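Local atomic coordinates of beta-lactamase-related domain-containing protein (Bacteroides dorei DSM 17855, PDB entry 5TGF), a protein that is probably a serine hydrolase related to beta-lactamases, of uncharacterised function, and can bind calcium. Residues Ala59-Ala64 against Ser263-Gly268; Pro88-Asp93 against Ser127-Ile132; Ala281-Ser286 against Gly291-Ile296. All coordinates share one frame; numbering follows the deposited sequence.

Interaction 1. Residues Ala59-Ala64 against Ser263-Gly268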
loop_
_atom_site.group_PDB
_atom_site.type_symbol
_atom_site.label_atom_id
_atom_site.label_comp_id
_atom_site.label_asym_id
_atom_site.label_seq_id
_atom_site.Cartn_x
_atom_site.Cartn_y
_atom_site.Cartn_z
ATOM N N ALA A 59 -4.316 0.234 -1.569
ATOM C CA ALA A 59 -3.637 1.506 -1.323
ATOM C C ALA A 59 -3.277 1.690 0.144
ATOM O O ALA A 59 -2.297 2.372 0.468
ATOM C CB ALA A 59 -4.419 2.688 -1.878
ATOM N N GLY A 60 -4.023 1.031 1.030
ATOM C CA GLY A 60 -3.703 1.040 2.453
ATOM C C GLY A 60 -2.493 0.244 2.911
ATOM O O GLY A 60 -2.032 0.466 4.032
ATOM N N LYS A 61 -1.935 -0.643 2.073
ATOM C CA LYS A 61 -0.759 -1.421 2.488
ATOM C C LYS A 61 0.409 -0.493 2.816
ATOM O O LYS A 61 1.134 -0.731 3.770
ATOM C CB LYS A 61 -0.355 -2.466 1.442
ATOM C CG LYS A 61 -1.250 -3.690 1.400
ATOM C CD LYS A 61 -0.739 -4.746 0.410
ATOM C CE LYS A 61 -1.546 -6.036 0.445
ATOM N NZ LYS A 61 -2.917 -5.941 -0.116
ATOM N N TRP A 62 0.560 0.558 2.023
ATOM C CA TRP A 62 1.630 1.546 2.217
ATOM C C TRP A 62 1.472 2.224 3.567
ATOM O O TRP A 62 2.421 2.368 4.314
ATOM C CB TRP A 62 1.601 2.572 1.089
ATOM C CG TRP A 62 2.900 3.327 0.854
ATOM C CD1 TRP A 62 4.029 3.394 1.674
ATOM C CD2 TRP A 62 3.206 4.094 -0.302
ATOM N NE1 TRP A 62 5.012 4.138 1.060
ATOM C CE2 TRP A 62 4.526 4.602 -0.136
ATOM C CE3 TRP A 62 2.494 4.399 -1.457
ATOM C CZ2 TRP A 62 5.141 5.399 -1.098
ATOM C CZ3 TRP A 62 3.114 5.144 -2.433
ATOM C CH2 TRP A 62 4.445 5.632 -2.250
ATOM N N VAL A 63 0.264 2.682 3.841
ATOM C CA VAL A 63 -0.069 3.330 5.129
ATOM C C VAL A 63 0.090 2.358 6.296
ATOM O O VAL A 63 0.628 2.712 7.337
ATOM C CB VAL A 63 -1.484 3.939 5.108
ATOM C CG1 VAL A 63 -1.792 4.614 6.453
ATOM C CG2 VAL A 63 -1.628 4.908 3.939
ATOM N N ALA A 64 -0.331 1.113 6.128
ATOM C CA ALA A 64 -0.206 0.142 7.228
ATOM C C ALA A 64 1.245 -0.198 7.552
ATOM O O ALA A 64 1.638 -0.293 8.729
ATOM C CB ALA A 64 -0.993 -1.114 6.892
ATOM N N SER A 263 13.341 -7.281 -7.780
ATOM C CA SER A 263 13.196 -6.527 -6.538
ATOM C C SER A 263 11.910 -5.677 -6.572
ATOM O O SER A 263 11.928 -4.452 -6.377
ATOM C CB SER A 263 14.416 -5.635 -6.322
ATOM O OG SER A 263 14.584 -4.709 -7.376
ATOM N N ILE A 264 10.784 -6.356 -6.768
ATOM C CA ILE A 264 9.515 -5.658 -7.096
ATOM C C ILE A 264 8.751 -5.097 -5.894
ATOM O O ILE A 264 7.744 -4.387 -6.075
ATOM C CB ILE A 264 8.572 -6.558 -7.918
ATOM C CG1 ILE A 264 8.208 -7.825 -7.120
ATOM C CG2 ILE A 264 9.233 -6.837 -9.275
ATOM C CD1 ILE A 264 7.297 -8.787 -7.843
ATOM N N TYR A 265 9.205 -5.379 -4.677
ATOM C CA TYR A 265 8.410 -4.972 -3.503
ATOM C C TYR A 265 9.309 -4.619 -2.341
ATOM O O TYR A 265 10.343 -5.258 -2.127
ATOM C CB TYR A 265 7.421 -6.096 -3.112
ATOM C CG TYR A 265 6.111 -5.645 -2.524
ATOM C CD1 TYR A 265 5.048 -5.268 -3.331
ATOM C CD2 TYR A 265 5.933 -5.577 -1.131
ATOM C CE1 TYR A 265 3.836 -4.877 -2.792
ATOM C CE2 TYR A 265 4.722 -5.168 -0.587
ATOM C CZ TYR A 265 3.680 -4.819 -1.419
ATOM O OH TYR A 265 2.449 -4.452 -0.868
ATOM N N GLY A 266 8.870 -3.629 -1.572
ATOM C CA GLY A 266 9.479 -3.237 -0.325
ATOM C C GLY A 266 8.648 -3.707 0.845
ATOM O O GLY A 266 8.340 -4.914 0.936
ATOM N N LEU A 267 8.351 -2.802 1.781
ATOM C CA LEU A 267 7.406 -3.071 2.872
ATOM C C LEU A 267 6.069 -2.421 2.576
ATOM O O LEU A 267 5.942 -1.184 2.527
ATOM C CB LEU A 267 7.942 -2.552 4.206
ATOM C CG LEU A 267 9.346 -3.045 4.575
ATOM C CD1 LEU A 267 9.821 -2.364 5.858
ATOM C CD2 LEU A 267 9.375 -4.546 4.782
ATOM N N GLY A 268 5.098 -3.235 2.197
ATOM C CA GLY A 268 3.765 -2.730 1.821
ATOM C C GLY A 268 3.684 -1.783 0.626
ATOM O O GLY A 268 2.788 -0.980 0.565
#
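Tyr265 meets Lys61 through its hydroxyl: OH lies 3.4 Å from Lys61 CD, beside the aliphatic chain rather than at its ammonium end. The same oxygen is 4.1 Å from Lys61 CB, so it lies alongside the aliphatic chain, closest at CD, and the two side chains cross at about a right angle. Next to it Gly268 presses its backbone on the first turn of the helix. Gly268 O is 3.3 Å from Lys61 C and 3.1 Å from Trp62 N, but the angle at the nitrogen is too poor for a hydrogen bond; the carbonyl simply lies against the peptide between these two residues, with Trp62 CB 3.8 Å from Gly268 O. With no side chain on Gly268 to hold the backbones apart, its CA comes within 4.8 Å of Lys61 CA. Lys61 turns CG beside its backbone N (chi1 -76°), runs extended through CE, and bends only at the last torsion (71°). This leads NZ away from the loop to three hydrogen-bond partners: Ser58 OG, Tyr147 OH and Gly200 O. Ser58, Lys61 and Tyr147 fit the SxxK motif with a YxN-type tyrosine, as in class C beta-lactamases and related penicillin-binding proteins, so the contact probably borders the active site; a glycerol lies about 4 Å from the Lys61 side chain. Behind this first shell, Tyr265 is flanked edge-to-face by His106 and Trp270, which probably steady the ring, while backbone bonds to Gln241 and Leu104 tie down the loop at Tyr265 and Gly268. The contact is buried near the centre of the chain, joining the start of helix 60-74 to the loop before strand 270-274, with Trp62 packed on Phe213 and Leu214 of helix 207-218 and Met237 of helix 231-238.

Interaction 2. Residues Pro88-Asp93 against Ser127-Ile132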
loop_
_atom_site.group_PDB
_atom_site.type_symbol
_atom_site.label_atom_id
_atom_site.label_comp_id
_atom_site.label_asym_id
_atom_site.label_seq_id
_atom_site.Cartn_x
_atom_site.Cartn_y
_atom_site.Cartn_z
ATOM N N PRO A 88 3.789 -15.571 21.282
ATOM C CA PRO A 88 4.296 -16.884 21.681
ATOM C C PRO A 88 3.376 -18.061 21.337
ATOM O O PRO A 88 3.852 -19.202 21.287
ATOM C CB PRO A 88 4.518 -16.748 23.200
ATOM C CG PRO A 88 3.695 -15.577 23.614
ATOM C CD PRO A 88 3.664 -14.652 22.426
ATOM N N GLN A 89 2.112 -17.812 21.010
ATOM C CA GLN A 89 1.276 -18.875 20.518
ATOM C C GLN A 89 1.782 -19.472 19.203
ATOM O O GLN A 89 1.337 -20.556 18.825
ATOM C CB GLN A 89 -0.216 -18.437 20.424
ATOM C CG GLN A 89 -0.587 -17.553 19.236
ATOM C CD GLN A 89 -2.086 -17.228 19.124
ATOM O OE1 GLN A 89 -2.470 -16.165 18.607
ATOM N NE2 GLN A 89 -2.937 -18.147 19.582
ATOM N N PHE A 90 2.714 -18.805 18.520
ATOM C CA PHE A 90 3.293 -19.358 17.277
ATOM C C PHE A 90 4.489 -20.305 17.496
ATOM O O PHE A 90 4.978 -20.870 16.532
ATOM C CB PHE A 90 3.730 -18.220 16.328
ATOM C CG PHE A 90 2.603 -17.620 15.529
ATOM C CD1 PHE A 90 1.653 -16.820 16.128
ATOM C CD2 PHE A 90 2.503 -17.861 14.168
ATOM C CE1 PHE A 90 0.605 -16.291 15.394
ATOM C CE2 PHE A 90 1.468 -17.325 13.422
ATOM C CZ PHE A 90 0.517 -16.549 14.033
ATOM N N ARG A 91 4.982 -20.446 18.732
ATOM C CA ARG A 91 6.100 -21.372 18.996
ATOM C C ARG A 91 5.615 -22.799 18.769
ATOM O O ARG A 91 4.489 -23.134 19.117
ATOM C CB ARG A 91 6.605 -21.259 20.436
ATOM C CG ARG A 91 7.463 -20.041 20.742
ATOM C CD ARG A 91 8.894 -20.176 20.203
ATOM N NE ARG A 91 9.759 -19.074 20.634
ATOM C CZ ARG A 91 10.981 -18.831 20.156
ATOM N NH1 ARG A 91 11.513 -19.605 19.195
ATOM N NH2 ARG A 91 11.668 -17.793 20.628
ATOM N N GLY A 92 6.428 -23.616 18.112
ATOM C CA GLY A 92 6.020 -24.962 17.752
ATOM C C GLY A 92 5.510 -25.092 16.333
ATOM O O GLY A 92 5.312 -26.202 15.839
ATOM N N ASP A 93 5.246 -23.948 15.703
ATOM C CA ASP A 93 4.743 -23.876 14.338
ATOM C C ASP A 93 5.895 -23.354 13.476
ATOM O O ASP A 93 6.693 -22.522 13.912
ATOM C CB ASP A 93 3.532 -22.921 14.322
ATOM C CG ASP A 93 2.666 -23.067 13.078
ATOM O OD1 ASP A 93 3.038 -22.489 12.028
ATOM O OD2 ASP A 93 1.619 -23.747 13.149
ATOM N N SER A 127 -8.109 -11.942 17.204
ATOM C CA SER A 127 -8.995 -12.973 16.649
ATOM C C SER A 127 -8.579 -13.411 15.224
ATOM O O SER A 127 -8.608 -14.596 14.887
ATOM C CB SER A 127 -10.439 -12.456 16.611
ATOM O OG SER A 127 -10.910 -12.145 17.898
ATOM N N ALA A 128 -8.176 -12.455 14.399
ATOM C CA ALA A 128 -7.712 -12.790 13.030
ATOM C C ALA A 128 -6.538 -13.733 13.077
ATOM O O ALA A 128 -6.484 -14.686 12.313
ATOM C CB ALA A 128 -7.331 -11.549 12.250
ATOM N N VAL A 129 -5.577 -13.447 13.945
ATOM C CA VAL A 129 -4.325 -14.186 13.954
ATOM C C VAL A 129 -4.465 -15.612 14.518
ATOM O O VAL A 129 -3.774 -16.519 14.079
ATOM C CB VAL A 129 -3.230 -13.390 14.700
ATOM C CG1 VAL A 129 -2.038 -14.270 14.979
ATOM C CG2 VAL A 129 -2.809 -12.189 13.890
ATOM N N THR A 130 -5.380 -15.803 15.461
ATOM C CA THR A 130 -5.771 -17.149 15.909
ATOM C C THR A 130 -6.276 -18.028 14.773
ATOM O O THR A 130 -5.892 -19.193 14.663
ATOM C CB THR A 130 -6.840 -17.078 17.017
ATOM O OG1 THR A 130 -6.320 -16.306 18.102
ATOM C CG2 THR A 130 -7.169 -18.498 17.536
ATOM N N GLU A 131 -7.110 -17.488 13.898
ATOM C CA GLU A 131 -7.562 -18.265 12.736
ATOM C C GLU A 131 -6.428 -18.518 11.732
ATOM O O GLU A 131 -6.291 -19.631 11.209
ATOM C CB GLU A 131 -8.729 -17.611 12.041
ATOM C CG GLU A 131 -9.191 -18.421 10.828
ATOM C CD GLU A 131 -10.636 -18.200 10.453
ATOM O OE1 GLU A 131 -11.247 -17.229 10.977
ATOM O OE2 GLU A 131 -11.156 -18.980 9.615
ATOM N N ILE A 132 -5.575 -17.518 11.506
ATOM C CA ILE A 132 -4.472 -17.695 10.567
ATOM C C ILE A 132 -3.469 -18.753 11.085
ATOM O O ILE A 132 -2.880 -19.496 10.297
ATOM C CB ILE A 132 -3.780 -16.354 10.266
ATOM C CG1 ILE A 132 -4.768 -15.411 9.573
ATOM C CG2 ILE A 132 -2.495 -16.567 9.441
ATOM C CD1 ILE A 132 -4.377 -13.953 9.726
#
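Thr130 OG1, hydrogen-bonded to the carbonyl O of Asp126 one turn back in its helix, is approached from across the contact by the amide end of Gln89. Gln89 OE1 stays 3.9 Å from Thr130 OG1 and NE2 4.1 Å from that same atom, too far for hydrogen bonds, so on this exposed side the polar groups approach only loosely. The Gln89 chain stands between its backbone N and carbonyl carbon at chi1 (77°) and then runs extended, which carries the amide across to the helix and also sets OE1 4.1 Å from Val129 CG1. Beneath the amide the contact turns apolar and buried. Val129 CG1, the branch anti to the backbone N, meets the Phe90 ring at its edge and in its plane, 3.4 Å from CE1 and 3.6 Å from CZ. The ring also touches Leu133 of the same helix, while Val129 leans on Arg157 of helix 150-163. Pro88-Phe90 form a 3-10 turn, closed by Arg91 N to Pro88 O, and a type II beta turn follows from Phe90 to Asp93. Here a short turn packs one aromatic edge against the aliphatic side of helix 125-133, in the helical part of the beta-lactamase-like fold.

Interaction 3. Residues Ala281-Ser286 against Gly291-Ile296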
loop_
_atom_site.group_PDB
_atom_site.type_symbol
_atom_site.label_atom_id
_atom_site.label_comp_id
_atom_site.label_asym_id
_atom_site.label_seq_id
_atom_site.Cartn_x
_atom_site.Cartn_y
_atom_site.Cartn_z
ATOM N N ALA A 281 15.010 2.225 -5.815
ATOM C CA ALA A 281 13.739 2.398 -6.511
ATOM C C ALA A 281 13.442 3.902 -6.584
ATOM O O ALA A 281 13.580 4.632 -5.599
ATOM C CB ALA A 281 12.627 1.664 -5.763
ATOM N N TYR A 282 13.110 4.368 -7.767
ATOM C CA TYR A 282 12.786 5.775 -7.965
ATOM C C TYR A 282 11.327 6.007 -8.335
ATOM O O TYR A 282 10.853 7.149 -8.344
ATOM C CB TYR A 282 13.749 6.392 -8.997
ATOM C CG TYR A 282 13.657 5.887 -10.409
ATOM C CD1 TYR A 282 12.710 6.382 -11.288
ATOM C CD2 TYR A 282 14.564 4.951 -10.889
ATOM C CE1 TYR A 282 12.627 5.929 -12.591
ATOM C CE2 TYR A 282 14.486 4.481 -12.198
ATOM C CZ TYR A 282 13.525 5.001 -13.046
ATOM O OH TYR A 282 13.421 4.568 -14.330
ATOM N N GLN A 283 10.586 4.942 -8.557
ATOM C CA GLN A 283 9.109 5.041 -8.548
ATOM C C GLN A 283 8.534 3.937 -7.667
ATOM O O GLN A 283 8.858 2.750 -7.840
ATOM C CB GLN A 283 8.534 4.976 -9.956
ATOM C CG GLN A 283 7.046 5.354 -10.003
ATOM C CD GLN A 283 6.532 5.607 -11.413
ATOM O OE1 GLN A 283 6.676 6.706 -11.930
ATOM N NE2 GLN A 283 5.927 4.588 -12.034
ATOM N N ILE A 284 7.749 4.353 -6.693
ATOM C CA ILE A 284 7.133 3.475 -5.714
ATOM C C ILE A 284 5.599 3.763 -5.684
ATOM O O ILE A 284 5.137 4.907 -5.855
ATOM C CB ILE A 284 7.748 3.758 -4.325
ATOM C CG1 ILE A 284 9.235 3.335 -4.299
ATOM C CG2 ILE A 284 7.003 3.021 -3.212
ATOM C CD1 ILE A 284 10.023 4.108 -3.287
ATOM N N SER A 285 4.813 2.707 -5.479
ATOM C CA SER A 285 3.366 2.820 -5.481
ATOM C C SER A 285 2.714 1.774 -4.605
ATOM O O SER A 285 3.366 0.828 -4.125
ATOM C CB SER A 285 2.855 2.641 -6.901
ATOM O OG SER A 285 2.909 1.250 -7.204
ATOM N N SER A 286 1.404 1.951 -4.381
ATOM C CA SER A 286 0.567 0.943 -3.713
ATOM C C SER A 286 -0.862 0.912 -4.340
ATOM O O SER A 286 -1.832 1.359 -3.722
ATOM C CB SER A 286 0.512 1.212 -2.217
ATOM O OG SER A 286 0.071 0.057 -1.487
ATOM N N GLY A 291 -8.930 0.890 -8.399
ATOM C CA GLY A 291 -8.482 2.071 -9.119
ATOM C C GLY A 291 -7.667 3.106 -8.359
ATOM O O GLY A 291 -7.008 3.925 -8.975
ATOM N N ALA A 292 -7.626 3.023 -7.032
ATOM C CA ALA A 292 -6.806 3.939 -6.254
ATOM C C ALA A 292 -5.321 3.720 -6.615
ATOM O O ALA A 292 -4.833 2.567 -6.622
ATOM C CB ALA A 292 -7.018 3.721 -4.759
ATOM N N TYR A 293 -4.625 4.798 -6.922
ATOM C CA TYR A 293 -3.218 4.731 -7.349
ATOM C C TYR A 293 -2.434 5.889 -6.730
ATOM O O TYR A 293 -2.465 7.021 -7.261
ATOM C CB TYR A 293 -3.120 4.811 -8.848
ATOM C CG TYR A 293 -1.693 4.654 -9.354
ATOM C CD1 TYR A 293 -1.050 3.412 -9.324
ATOM C CD2 TYR A 293 -1.032 5.710 -9.933
ATOM C CE1 TYR A 293 0.251 3.271 -9.795
ATOM C CE2 TYR A 293 0.253 5.584 -10.404
ATOM C CZ TYR A 293 0.891 4.356 -10.343
ATOM O OH TYR A 293 2.198 4.269 -10.806
ATOM N N PRO A 294 -1.721 5.609 -5.649
ATOM C CA PRO A 294 -0.759 6.521 -5.114
ATOM C C PRO A 294 0.660 6.227 -5.604
ATOM O O PRO A 294 1.066 5.061 -5.677
ATOM C CB PRO A 294 -0.881 6.271 -3.618
ATOM C CG PRO A 294 -1.177 4.789 -3.518
ATOM C CD PRO A 294 -1.841 4.398 -4.808
ATOM N N TRP A 295 1.439 7.262 -5.886
ATOM C CA TRP A 295 2.823 7.034 -6.262
ATOM C C TRP A 295 3.753 8.164 -5.907
ATOM O O TRP A 295 3.327 9.330 -5.742
ATOM C CB TRP A 295 2.923 6.730 -7.747
ATOM C CG TRP A 295 2.955 7.928 -8.641
ATOM C CD1 TRP A 295 4.049 8.416 -9.300
ATOM C CD2 TRP A 295 1.842 8.721 -9.077
ATOM N NE1 TRP A 295 3.698 9.530 -10.038
ATOM C CE2 TRP A 295 2.346 9.699 -9.975
ATOM C CE3 TRP A 295 0.462 8.697 -8.809
ATOM C CZ2 TRP A 295 1.525 10.686 -10.571
ATOM C CZ3 TRP A 295 -0.359 9.675 -9.397
ATOM C CH2 TRP A 295 0.179 10.635 -10.296
ATOM N N ILE A 296 5.031 7.821 -5.881
ATOM C CA ILE A 296 6.104 8.797 -5.815
ATOM C C ILE A 296 7.078 8.467 -6.949
ATOM O O ILE A 296 7.434 7.290 -7.156
ATOM C CB ILE A 296 6.824 8.715 -4.478
ATOM C CG1 ILE A 296 5.926 9.215 -3.344
ATOM C CG2 ILE A 296 8.135 9.471 -4.506
ATOM C CD1 ILE A 296 6.561 9.018 -1.981
#
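A beta hairpin is formed here by strands 281-285 and 293-297, neighbours in the six-stranded antiparallel sheet of the beta-lactamase-like fold. Ile284 and Ile296 make its hydrogen-bonded pair: Ile284 N donates to Ile296 O at 3.0 Å, and Ile296 N returns to Ile284 O at 2.9 Å, both bonds nearly straight and in the carbonyl plane. Ser285 and Trp295 follow as the non-hydrogen-bonded pair, their CA atoms only 4.3 Å apart, and a CA-H...O contact from Gln283 CA to Ile296 O (3.1 Å) supplements the ladder. Near the start of strand 281-285, Tyr282 and Gln283 both face Leu273, a classic beta bulge against the adjoining strand. The isoleucines share one face, where Ile296 packs on Ile217 and Tyr218 of helix 207-218. Ser285 and Trp295 occupy the other, toward helix 328-337. There Ser285 CB lies 3.9 Å from Tyr293 CE1, while Gln283, its CG anti to the backbone N (chi1 -169°), sends its amide toward the side chains of Tyr293 and Trp295. That amide stands nearly perpendicular to the Tyr293 ring, at 85°, and OE1 bonds to Asn297. The carboxylate of Glu272 gathers the polar groups of this face: OE1 receives Gln283 NE2 and bonds to Tyr293 OH, which also meets Ser330 OG, while OE2 bonds to Ser285 OG. These bonds satisfy buried polar atoms and probably fix the turn of the amide and phenol. Toward the loop the ladder fades. Ser286 N reaches Pro294 O in a weak bond of 3.4 Å, and Ser286 OG bonds to the carbonyl O of Ser58. Proline has no N-H to answer with, and its ring lies there instead, Pro294 CD 3.2 Å from Ser286 O.

Interactions 1 and 3 lie in the core and touch, their centres about 9 Å apart: Ala59 CB rests 3.4 Å from Ser286 O, and Trp62 CZ2 is 3.7 Å from Ile284 CG2, so the start of helix 60-74 lies against the hairpin. Helix 207-218 packs on both. Interaction 2 stands apart near the surface, its centre about 23 Å from that of interaction 1 and 32 Å from that of interaction 3, yet along the chain it is nested within the span that interaction 1 closes. Paired backbone bonds carry the hairpin; carbonyl and hydroxyl packing without hydrogen bonds carries interaction 1; interaction 2 relies on an apolar contact at a ring edge, with a loose polar approach on its exposed side.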